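Local coordinates for FERM, ARHGEF and pleckstrin domain-containing protein 2 (Mus musculus, PDB 6D2K), which activates the small GTPase RAC1 as a guanine nucleotide exchange factor and takes part in semaphorin responses, actin remodelling and integrin-mediated adhesion, at residues Met8-Lys13 / Phe22-Lys27; Leu143-Leu148 / Ser160-Leu165; Arg243-Leu248 / Thr259-Leu264. One frame throughout, in Å; residues are numbered along the deposited sequence. Where two conformers were deposited one is given.

Contact 1: Met8-Lys13 / Phe22-Lys27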
loop_
_atom_site.group_PDB
_atom_site.type_symbol
_atom_site.label_atom_id
_atom_site.label_comp_id
_atom_site.label_asym_id
_atom_site.label_seq_id
_atom_site.Cartn_x
_atom_site.Cartn_y
_atom_site.Cartn_z
ATOM N N MET A 8 2.115 18.242 -19.642
ATOM C CA MET A 8 0.898 17.463 -19.432
ATOM C C MET A 8 0.332 17.758 -18.042
ATOM O O MET A 8 1.081 18.029 -17.103
ATOM C CB MET A 8 1.161 15.962 -19.609
ATOM C CG MET A 8 2.245 15.387 -18.709
ATOM S SD MET A 8 2.615 13.643 -19.063
ATOM C CE MET A 8 1.033 12.864 -18.717
ATOM N N ARG A 9 -0.994 17.718 -17.931
ATOM C CA ARG A 9 -1.687 17.972 -16.672
ATOM C C ARG A 9 -1.906 16.635 -15.999
ATOM O O ARG A 9 -2.524 15.743 -16.568
ATOM C CB ARG A 9 -3.043 18.630 -16.933
ATOM C CG ARG A 9 -3.866 18.907 -15.676
ATOM C CD ARG A 9 -3.154 19.901 -14.781
ATOM N NE ARG A 9 -3.931 21.118 -14.545
ATOM C CZ ARG A 9 -3.922 22.186 -15.335
ATOM N NH1 ARG A 9 -3.186 22.200 -16.438
ATOM N NH2 ARG A 9 -4.659 23.248 -15.023
ATOM N N ILE A 10 -1.375 16.479 -14.794
ATOM C CA ILE A 10 -1.519 15.223 -14.094
ATOM C C ILE A 10 -2.330 15.441 -12.821
ATOM O O ILE A 10 -2.016 16.326 -12.042
ATOM C CB ILE A 10 -0.137 14.633 -13.760
ATOM C CG1 ILE A 10 0.637 14.394 -15.062
ATOM C CG2 ILE A 10 -0.278 13.337 -12.980
ATOM C CD1 ILE A 10 2.014 13.824 -14.877
ATOM N N ARG A 11 -3.392 14.661 -12.634
ATOM C CA ARG A 11 -4.176 14.739 -11.408
ATOM C C ARG A 11 -3.598 13.779 -10.377
ATOM O O ARG A 11 -3.424 12.591 -10.658
ATOM C CB ARG A 11 -5.639 14.394 -11.688
ATOM C CG ARG A 11 -6.330 15.369 -12.642
ATOM C CD ARG A 11 -7.769 14.963 -12.950
ATOM N NE ARG A 11 -8.629 14.976 -11.768
ATOM C CZ ARG A 11 -9.084 16.083 -11.182
ATOM N NH1 ARG A 11 -8.749 17.277 -11.659
ATOM N NH2 ARG A 11 -9.868 15.997 -10.114
ATOM N N VAL A 12 -3.285 14.293 -9.191
ATOM C CA VAL A 12 -2.761 13.428 -8.137
ATOM C C VAL A 12 -3.760 13.343 -7.004
ATOM O O VAL A 12 -4.043 14.343 -6.351
ATOM C CB VAL A 12 -1.382 13.885 -7.626
ATOM C CG1 VAL A 12 -0.943 13.017 -6.434
ATOM C CG2 VAL A 12 -0.361 13.784 -8.749
ATOM N N LYS A 13 -4.323 12.156 -6.806
ATOM C CA LYS A 13 -5.274 11.941 -5.724
ATOM C C LYS A 13 -4.489 11.668 -4.455
ATOM O O LYS A 13 -3.724 10.720 -4.391
ATOM C CB LYS A 13 -6.211 10.776 -6.048
ATOM C CG LYS A 13 -7.320 10.574 -5.015
ATOM C CD LYS A 13 -8.278 9.461 -5.433
ATOM C CE LYS A 13 -9.527 9.444 -4.552
ATOM N NZ LYS A 13 -10.327 10.696 -4.693
ATOM N N PHE A 22 -0.823 18.814 -11.227
ATOM C CA PHE A 22 0.594 19.088 -11.460
ATOM C C PHE A 22 0.866 19.114 -12.950
ATOM O O PHE A 22 0.522 18.175 -13.660
ATOM C CB PHE A 22 1.478 18.028 -10.801
ATOM C CG PHE A 22 1.362 17.993 -9.305
ATOM C CD1 PHE A 22 2.316 18.591 -8.510
ATOM C CD2 PHE A 22 0.294 17.360 -8.703
ATOM C CE1 PHE A 22 2.208 18.558 -7.126
ATOM C CE2 PHE A 22 0.174 17.328 -7.334
ATOM C CZ PHE A 22 1.128 17.929 -6.540
ATOM N N ASP A 23 1.484 20.191 -13.417
ATOM C CA ASP A 23 1.833 20.308 -14.825
ATOM C C ASP A 23 3.304 19.978 -15.011
ATOM O O ASP A 23 4.169 20.544 -14.348
ATOM C CB ASP A 23 1.514 21.716 -15.328
ATOM C CG ASP A 23 0.032 22.005 -15.322
ATOM O OD1 ASP A 23 -0.736 21.164 -15.835
ATOM O OD2 ASP A 23 -0.369 23.069 -14.808
ATOM N N ILE A 24 3.592 19.038 -15.902
ATOM C CA ILE A 24 4.959 18.569 -16.051
ATOM C C ILE A 24 5.246 18.214 -17.500
ATOM O O ILE A 24 4.346 17.813 -18.237
ATOM C CB ILE A 24 5.205 17.344 -15.163
ATOM C CG1 ILE A 24 6.697 17.029 -15.059
ATOM C CG2 ILE A 24 4.431 16.150 -15.685
ATOM C CD1 ILE A 24 7.035 16.127 -13.898
ATOM N N GLU A 25 6.503 18.369 -17.904
ATOM C CA GLU A 25 6.919 17.956 -19.239
ATOM C C GLU A 25 6.933 16.445 -19.309
ATOM O O GLU A 25 7.570 15.787 -18.490
ATOM C CB GLU A 25 8.297 18.515 -19.580
ATOM C CG GLU A 25 8.315 20.023 -19.698
ATOM C CD GLU A 25 9.707 20.574 -19.917
ATOM O OE1 GLU A 25 10.516 20.540 -18.965
ATOM O OE2 GLU A 25 9.987 21.041 -21.042
ATOM N N PRO A 26 6.212 15.888 -20.289
ATOM C CA PRO A 26 6.049 14.435 -20.395
ATOM C C PRO A 26 7.381 13.692 -20.384
ATOM O O PRO A 26 7.431 12.565 -19.902
ATOM C CB PRO A 26 5.339 14.259 -21.737
ATOM C CG PRO A 26 4.617 15.551 -21.955
ATOM C CD PRO A 26 5.466 16.616 -21.331
ATOM N N LYS A 27 8.441 14.321 -20.885
ATOM C CA LYS A 27 9.738 13.659 -20.996
ATOM C C LYS A 27 10.494 13.576 -19.675
ATOM O O LYS A 27 11.475 12.845 -19.568
ATOM C CB LYS A 27 10.615 14.381 -22.016
ATOM C CG LYS A 27 11.071 15.749 -21.539
ATOM C CD LYS A 27 11.898 16.468 -22.591
ATOM C CE LYS A 27 12.255 17.862 -22.116
ATOM N NZ LYS A 27 11.025 18.591 -21.703
#
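Ile-10 and Ile-24 meet on the buried face of a pair of antiparallel strands. CD1 of Ile-10 presses on CG2 of Ile-24 at 3.5 Å, tighter than a usual carbon contact. CG2 of Ile-24 also touches CG of Met-8, 3.8 Å away, so it packs against two residues of the other strand. Met-8 and Ile-24 lie side by side and point the same way. CG of Met-8 stands between the backbone N and the carbonyl carbon (chi1 57°), chi2 is anti, and SD lies 3.8 Å from CA of Pro-26, just past the end of the strand. Further along, CG2 of Val-12 meets CD2 of the Phe-22 ring at 3.6 Å.

The strands form the N-terminal beta hairpin of the ubiquitin-like lobe of the FERM domain. Met-8 pairs with Ile-24, and Ile-10 with Phe-22, each through two backbone hydrogen bonds. The helix 30-41 packs on Phe-22 through Leu-33 and Val-37. Ile-69 of helix 69-73 touches both Ile-10 and Ile-24.

The other face is looser and open to solvent. There Arg-9 and Asp-23 face each other as a non-hydrogen-bonded pair. Their side chains make a salt bridge, NH1 of Arg-9 to OD1 of Asp-23, at 2.7 Å. As a hydrogen bond it is weak, with an N-H...O angle of only 119°. The guanidinium and carboxylate planes stand 77° apart, and OD2 of Asp-23 sits over one guanidinium face, offset toward its rim.

Contact 2: Leu143-Leu148 / Ser160-Leu165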
loop_
_atom_site.group_PDB
_atom_site.type_symbol
_atom_site.label_atom_id
_atom_site.label_comp_id
_atom_site.label_asym_id
_atom_site.label_seq_id
_atom_site.Cartn_x
_atom_site.Cartn_y
_atom_site.Cartn_z
ATOM N N LEU A 143 -23.715 13.275 15.482
ATOM C CA LEU A 143 -22.547 13.663 14.699
ATOM C C LEU A 143 -21.933 12.443 14.022
ATOM O O LEU A 143 -21.585 12.492 12.842
ATOM C CB LEU A 143 -21.510 14.334 15.603
ATOM C CG LEU A 143 -20.225 14.844 14.952
ATOM C CD1 LEU A 143 -20.510 16.126 14.195
ATOM C CD2 LEU A 143 -19.141 15.083 16.007
ATOM N N ASP A 144 -21.807 11.355 14.781
ATOM C CA ASP A 144 -21.248 10.104 14.248
ATOM C C ASP A 144 -22.106 9.539 13.119
ATOM O O ASP A 144 -21.592 9.176 12.071
ATOM C CB ASP A 144 -21.101 9.046 15.347
ATOM C CG ASP A 144 -19.843 9.227 16.192
ATOM O OD1 ASP A 144 -19.450 10.380 16.479
ATOM O OD2 ASP A 144 -19.259 8.206 16.610
ATOM N N ARG A 145 -23.414 9.444 13.352
ATOM C CA ARG A 145 -24.314 8.872 12.354
ATOM C C ARG A 145 -24.357 9.693 11.072
ATOM O O ARG A 145 -24.356 9.141 9.976
ATOM C CB ARG A 145 -25.721 8.682 12.926
ATOM C CG ARG A 145 -25.768 7.659 14.053
ATOM C CD ARG A 145 -27.191 7.258 14.407
ATOM N NE ARG A 145 -27.207 6.189 15.402
ATOM C CZ ARG A 145 -27.208 4.893 15.110
ATOM N NH1 ARG A 145 -27.199 4.494 13.846
ATOM N NH2 ARG A 145 -27.225 3.996 16.088
ATOM N N GLU A 146 -24.401 11.016 11.191
ATOM C CA GLU A 146 -24.377 11.841 9.996
ATOM C C GLU A 146 -23.051 11.701 9.251
ATOM O O GLU A 146 -23.024 11.626 8.024
ATOM C CB GLU A 146 -24.694 13.310 10.315
ATOM C CG GLU A 146 -26.149 13.540 10.699
ATOM C CD GLU A 146 -26.492 15.016 10.919
ATOM O OE1 GLU A 146 -25.634 15.890 10.676
ATOM O OE2 GLU A 146 -27.632 15.305 11.334
ATOM N N HIS A 147 -21.951 11.636 9.991
ATOM C CA HIS A 147 -20.649 11.513 9.348
ATOM C C HIS A 147 -20.527 10.179 8.612
ATOM O O HIS A 147 -20.037 10.130 7.495
ATOM C CB HIS A 147 -19.530 11.640 10.370
ATOM C CG HIS A 147 -18.166 11.484 9.784
ATOM N ND1 HIS A 147 -17.468 12.533 9.225
ATOM C CD2 HIS A 147 -17.365 10.396 9.671
ATOM C CE1 HIS A 147 -16.294 12.100 8.796
ATOM N NE2 HIS A 147 -16.210 10.807 9.055
ATOM N N LEU A 148 -21.004 9.118 9.246
ATOM C CA LEU A 148 -20.939 7.775 8.663
ATOM C C LEU A 148 -21.902 7.597 7.497
ATOM O O LEU A 148 -21.748 6.676 6.697
ATOM C CB LEU A 148 -21.195 6.730 9.745
ATOM C CG LEU A 148 -19.989 6.567 10.675
ATOM C CD1 LEU A 148 -20.355 5.815 11.933
ATOM C CD2 LEU A 148 -18.848 5.879 9.932
ATOM N N SER A 160 -21.942 -2.678 11.158
ATOM C CA SER A 160 -21.087 -2.510 12.328
ATOM C C SER A 160 -21.306 -1.182 13.035
ATOM O O SER A 160 -20.532 -0.821 13.920
ATOM C CB SER A 160 -19.622 -2.603 11.920
ATOM O OG SER A 160 -19.325 -3.861 11.338
ATOM N N LEU A 161 -22.343 -0.448 12.643
ATOM C CA LEU A 161 -22.574 0.872 13.222
ATOM C C LEU A 161 -22.598 0.859 14.750
ATOM O O LEU A 161 -21.931 1.666 15.388
ATOM C CB LEU A 161 -23.858 1.501 12.672
ATOM C CG LEU A 161 -23.669 2.928 12.164
ATOM C CD1 LEU A 161 -23.220 3.830 13.294
ATOM C CD2 LEU A 161 -22.652 2.939 11.039
ATOM N N GLU A 162 -23.356 -0.055 15.344
ATOM C CA GLU A 162 -23.451 -0.099 16.801
ATOM C C GLU A 162 -22.092 -0.322 17.462
ATOM O O GLU A 162 -21.751 0.349 18.427
ATOM C CB GLU A 162 -24.452 -1.163 17.258
ATOM C CG GLU A 162 -25.853 -0.958 16.709
ATOM C CD GLU A 162 -26.458 0.378 17.109
ATOM O OE1 GLU A 162 -27.312 0.893 16.352
ATOM O OE2 GLU A 162 -26.081 0.918 18.174
ATOM N N LYS A 163 -21.308 -1.259 16.942
ATOM C CA LYS A 163 -19.985 -1.501 17.511
ATOM C C LYS A 163 -19.093 -0.269 17.371
ATOM O O LYS A 163 -18.345 0.068 18.287
ATOM C CB LYS A 163 -19.304 -2.688 16.832
ATOM C CG LYS A 163 -19.939 -4.039 17.107
ATOM C CD LYS A 163 -19.252 -5.127 16.289
ATOM C CE LYS A 163 -19.974 -6.462 16.411
ATOM N NZ LYS A 163 -19.890 -7.006 17.796
ATOM N N ILE A 164 -19.166 0.389 16.220
ATOM C CA ILE A 164 -18.326 1.560 15.958
ATOM C C ILE A 164 -18.611 2.678 16.976
ATOM O O ILE A 164 -17.690 3.254 17.547
ATOM C CB ILE A 164 -18.543 2.102 14.531
ATOM C CG1 ILE A 164 -18.006 1.105 13.497
ATOM C CG2 ILE A 164 -17.848 3.451 14.388
ATOM C CD1 ILE A 164 -18.460 1.386 12.071
ATOM N N LEU A 165 -19.896 2.961 17.181
ATOM C CA LEU A 165 -20.358 3.975 18.124
ATOM C C LEU A 165 -19.953 3.628 19.548
ATOM O O LEU A 165 -19.495 4.481 20.312
ATOM C CB LEU A 165 -21.883 4.086 18.061
ATOM C CG LEU A 165 -22.557 5.113 17.145
ATOM C CD1 LEU A 165 -21.633 5.622 16.048
ATOM C CD2 LEU A 165 -23.846 4.528 16.567
HETATM O O HOH W 1 -27.766 1.395 13.595
#
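Arg-145 reaches from helix 141-150 across to helix 161-168, where it meets Leu-165, Leu-161 and Glu-162. Its CB starts off to one side of the facing helix. CG lies anti to the carbonyl carbon (chi1 -65°), and the chain runs extended to NE. NE comes 3.9 Å from CD2 of Leu-165 and makes a salt bridge with Glu-141, one turn back in its own helix. CZ follows, with the same methyl over one guanidinium face, offset toward the rim. NH1 lies 4.1 Å from CD1 of Leu-161 and gives a hydrogen bond to a water. NH2 is the branch that meets the acid: it bonds OE1 of Glu-162 at 3.1 Å, almost exactly in the guanidinium plane. The oxygen is met on its syn side, 32° out of the carboxylate plane. The water donates to this same OE1, bridging the two side chains.

Deeper in the contact the packing is apolar. Leu-148 and Leu-161 reach toward each other tip to tip, their CD1 atoms 3.7 Å apart. CG2 of Ile-164 lies farther off, 4.2 Å from CD1 of Leu-148. CD1 of Leu-165 rests on CB of Asp-144 at 3.5 Å, and the Asp-144 carboxylate turns to His-168 through OD2. These two helices belong to the all-helical central lobe of the FERM domain.

The chemistry is thus split between a leucine-rich interior and a charged rim. Glu-141 at NE and Glu-162 at NH2 both bind the guanidinium. This would probably balance its charge and limit its rotation, one face kept against CD2 of Leu-165.

Contact 3: Arg243-Leu248 / Thr259-Leu264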
loop_
_atom_site.group_PDB
_atom_site.type_symbol
_atom_site.label_atom_id
_atom_site.label_comp_id
_atom_site.label_asym_id
_atom_site.label_seq_id
_atom_site.Cartn_x
_atom_site.Cartn_y
_atom_site.Cartn_z
ATOM N N ARG A 243 7.631 -16.430 -15.120
ATOM C CA ARG A 243 8.187 -17.187 -13.994
ATOM C C ARG A 243 8.926 -16.296 -13.007
ATOM O O ARG A 243 9.838 -15.567 -13.398
ATOM C CB ARG A 243 9.174 -18.255 -14.516
ATOM C CG ARG A 243 8.534 -19.328 -15.378
ATOM C CD ARG A 243 9.585 -20.074 -16.223
ATOM N NE ARG A 243 10.724 -20.519 -15.428
ATOM C CZ ARG A 243 11.971 -20.599 -15.885
ATOM N NH1 ARG A 243 12.249 -20.250 -17.134
ATOM N NH2 ARG A 243 12.939 -21.017 -15.080
ATOM N N PHE A 244 8.540 -16.378 -11.730
ATOM C CA PHE A 244 9.245 -15.694 -10.646
ATOM C C PHE A 244 10.132 -16.696 -9.908
ATOM O O PHE A 244 9.658 -17.747 -9.495
ATOM C CB PHE A 244 8.225 -15.076 -9.679
ATOM C CG PHE A 244 8.841 -14.397 -8.491
ATOM C CD1 PHE A 244 9.611 -13.254 -8.640
ATOM C CD2 PHE A 244 8.634 -14.899 -7.219
ATOM C CE1 PHE A 244 10.158 -12.626 -7.530
ATOM C CE2 PHE A 244 9.185 -14.286 -6.107
ATOM C CZ PHE A 244 9.950 -13.152 -6.267
ATOM N N LEU A 245 11.416 -16.376 -9.760
ATOM C CA LEU A 245 12.396 -17.322 -9.217
ATOM C C LEU A 245 13.012 -16.829 -7.910
ATOM O O LEU A 245 13.574 -15.741 -7.861
ATOM C CB LEU A 245 13.517 -17.576 -10.243
ATOM C CG LEU A 245 13.197 -18.398 -11.505
ATOM C CD1 LEU A 245 12.168 -17.715 -12.385
ATOM C CD2 LEU A 245 14.467 -18.653 -12.298
ATOM N N ILE A 246 12.899 -17.623 -6.849
ATOM C CA ILE A 246 13.533 -17.272 -5.585
ATOM C C ILE A 246 14.653 -18.257 -5.304
ATOM O O ILE A 246 14.390 -19.448 -5.149
ATOM C CB ILE A 246 12.559 -17.373 -4.404
ATOM C CG1 ILE A 246 11.259 -16.636 -4.682
ATOM C CG2 ILE A 246 13.213 -16.816 -3.146
ATOM C CD1 ILE A 246 10.238 -16.761 -3.564
ATOM N N LYS A 247 15.890 -17.768 -5.246
ATOM C CA LYS A 247 17.009 -18.638 -4.843
ATOM C C LYS A 247 17.142 -18.557 -3.327
ATOM O O LYS A 247 17.243 -17.455 -2.771
ATOM C CB LYS A 247 18.304 -18.212 -5.532
ATOM C CG LYS A 247 19.453 -19.171 -5.274
ATOM C CD LYS A 247 20.722 -18.692 -5.946
ATOM C CE LYS A 247 21.930 -19.393 -5.342
ATOM N NZ LYS A 247 23.213 -18.902 -5.914
ATOM N N LEU A 248 17.132 -19.721 -2.671
ATOM C CA LEU A 248 16.890 -19.859 -1.228
ATOM C C LEU A 248 17.800 -20.925 -0.629
ATOM O O LEU A 248 18.588 -21.526 -1.342
ATOM C CB LEU A 248 15.446 -20.332 -1.022
ATOM C CG LEU A 248 14.474 -19.586 -0.120
ATOM C CD1 LEU A 248 14.507 -18.095 -0.370
ATOM C CD2 LEU A 248 13.077 -20.148 -0.338
ATOM N N THR A 259 16.239 -23.353 -5.731
ATOM C CA THR A 259 15.357 -22.365 -6.360
ATOM C C THR A 259 13.891 -22.800 -6.394
ATOM O O THR A 259 13.565 -23.921 -6.804
ATOM C CB THR A 259 15.851 -21.992 -7.783
ATOM O OG1 THR A 259 17.154 -21.394 -7.695
ATOM C CG2 THR A 259 14.896 -21.000 -8.467
ATOM N N LEU A 260 13.016 -21.904 -5.946
ATOM C CA LEU A 260 11.581 -22.113 -6.033
ATOM C C LEU A 260 11.052 -21.270 -7.177
ATOM O O LEU A 260 11.547 -20.167 -7.418
ATOM C CB LEU A 260 10.885 -21.680 -4.744
ATOM C CG LEU A 260 11.280 -22.419 -3.470
ATOM C CD1 LEU A 260 10.385 -21.976 -2.312
ATOM C CD2 LEU A 260 11.185 -23.914 -3.691
ATOM N N GLU A 261 10.054 -21.799 -7.876
ATOM C CA GLU A 261 9.472 -21.122 -9.031
ATOM C C GLU A 261 7.971 -20.936 -8.887
ATOM O O GLU A 261 7.258 -21.855 -8.481
ATOM C CB GLU A 261 9.752 -21.906 -10.311
ATOM C CG GLU A 261 11.110 -21.645 -10.913
ATOM C CD GLU A 261 11.165 -22.013 -12.386
ATOM O OE1 GLU A 261 12.172 -22.620 -12.808
ATOM O OE2 GLU A 261 10.197 -21.701 -13.119
ATOM N N PHE A 262 7.497 -19.736 -9.212
ATOM C CA PHE A 262 6.065 -19.449 -9.208
ATOM C C PHE A 262 5.679 -18.850 -10.544
ATOM O O PHE A 262 6.444 -18.083 -11.126
ATOM C CB PHE A 262 5.724 -18.488 -8.068
ATOM C CG PHE A 262 6.045 -19.049 -6.713
ATOM C CD1 PHE A 262 5.123 -19.833 -6.046
ATOM C CD2 PHE A 262 7.280 -18.824 -6.137
ATOM C CE1 PHE A 262 5.422 -20.365 -4.794
ATOM C CE2 PHE A 262 7.585 -19.353 -4.898
ATOM C CZ PHE A 262 6.658 -20.131 -4.233
ATOM N N LEU A 263 4.495 -19.199 -11.034
ATOM C CA LEU A 263 4.058 -18.706 -12.327
ATOM C C LEU A 263 3.009 -17.625 -12.123
ATOM O O LEU A 263 1.964 -17.882 -11.526
ATOM C CB LEU A 263 3.467 -19.856 -13.145
ATOM C CG LEU A 263 3.290 -19.596 -14.630
ATOM C CD1 LEU A 263 4.669 -19.595 -15.294
ATOM C CD2 LEU A 263 2.406 -20.679 -15.244
ATOM N N LEU A 264 3.276 -16.414 -12.606
ATOM C CA LEU A 264 2.271 -15.348 -12.502
ATOM C C LEU A 264 1.464 -15.270 -13.798
ATOM O O LEU A 264 1.674 -16.067 -14.713
ATOM C CB LEU A 264 2.901 -14.000 -12.139
ATOM C CG LEU A 264 3.300 -13.879 -10.662
ATOM C CD1 LEU A 264 4.667 -14.493 -10.433
ATOM C CD2 LEU A 264 3.274 -12.436 -10.177
#
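Arg-243 and Glu-261 carry much of this contact, with 76 and 66 Å² buried. The arginine grips the carboxylate side-on with two nitrogens. NE bonds OE2 of Glu-261 at 2.6 Å, and NH2 bonds OE1 of Glu-261 at 2.9 Å. The planes are 33° apart, and both oxygens are met from above the carboxylate plane. The chain bends at chi3 (49°), which puts NE beside OE2 of Glu-261. An alanine here would probably leave the Glu-261 carboxylate without its charged mate and CD1 of Leu-263 without the arginine CG it touches.

Phe-244, with 69 Å² buried, points to the opposite face. Its backbone N and O both bond Phe-262. Its CB meets CD1 of Leu-264 at 3.7 Å, and CD2 of Phe-262 lies at the edge of its ring.

The two strands form a beta hairpin in the C-terminal PH-like lobe of the FERM domain. Strand 236-240 pairs with the outer side of 243-247, and strand 198-201 flanks 259-264. On the Phe-244 face, Leu-210 of strand 207-213 packs against both phenylalanines, and Phe-273 of helix 267-284 meets Phe-244 edge-to-face.

Overall arrangement
The three contacts come one after another along the chain, each in a different lobe of the FERM domain. Contact 1 belongs to the mixed sheet of the ubiquitin-like N-terminal lobe. Contact 2 joins two helices of the central helical lobe. Contact 3 lies in the antiparallel sheet of the C-terminal PH-like lobe. Centre to centre, contacts 1 and 2 are about 38 Å apart, contacts 1 and 3 about 37 Å, and contacts 2 and 3 about 46 Å, on opposite sides of the chain's centre. None touches another. Each holds together elements of one lobe of the three-lobed FERM module; the exchange activity belongs to the DH domain, outside this piece.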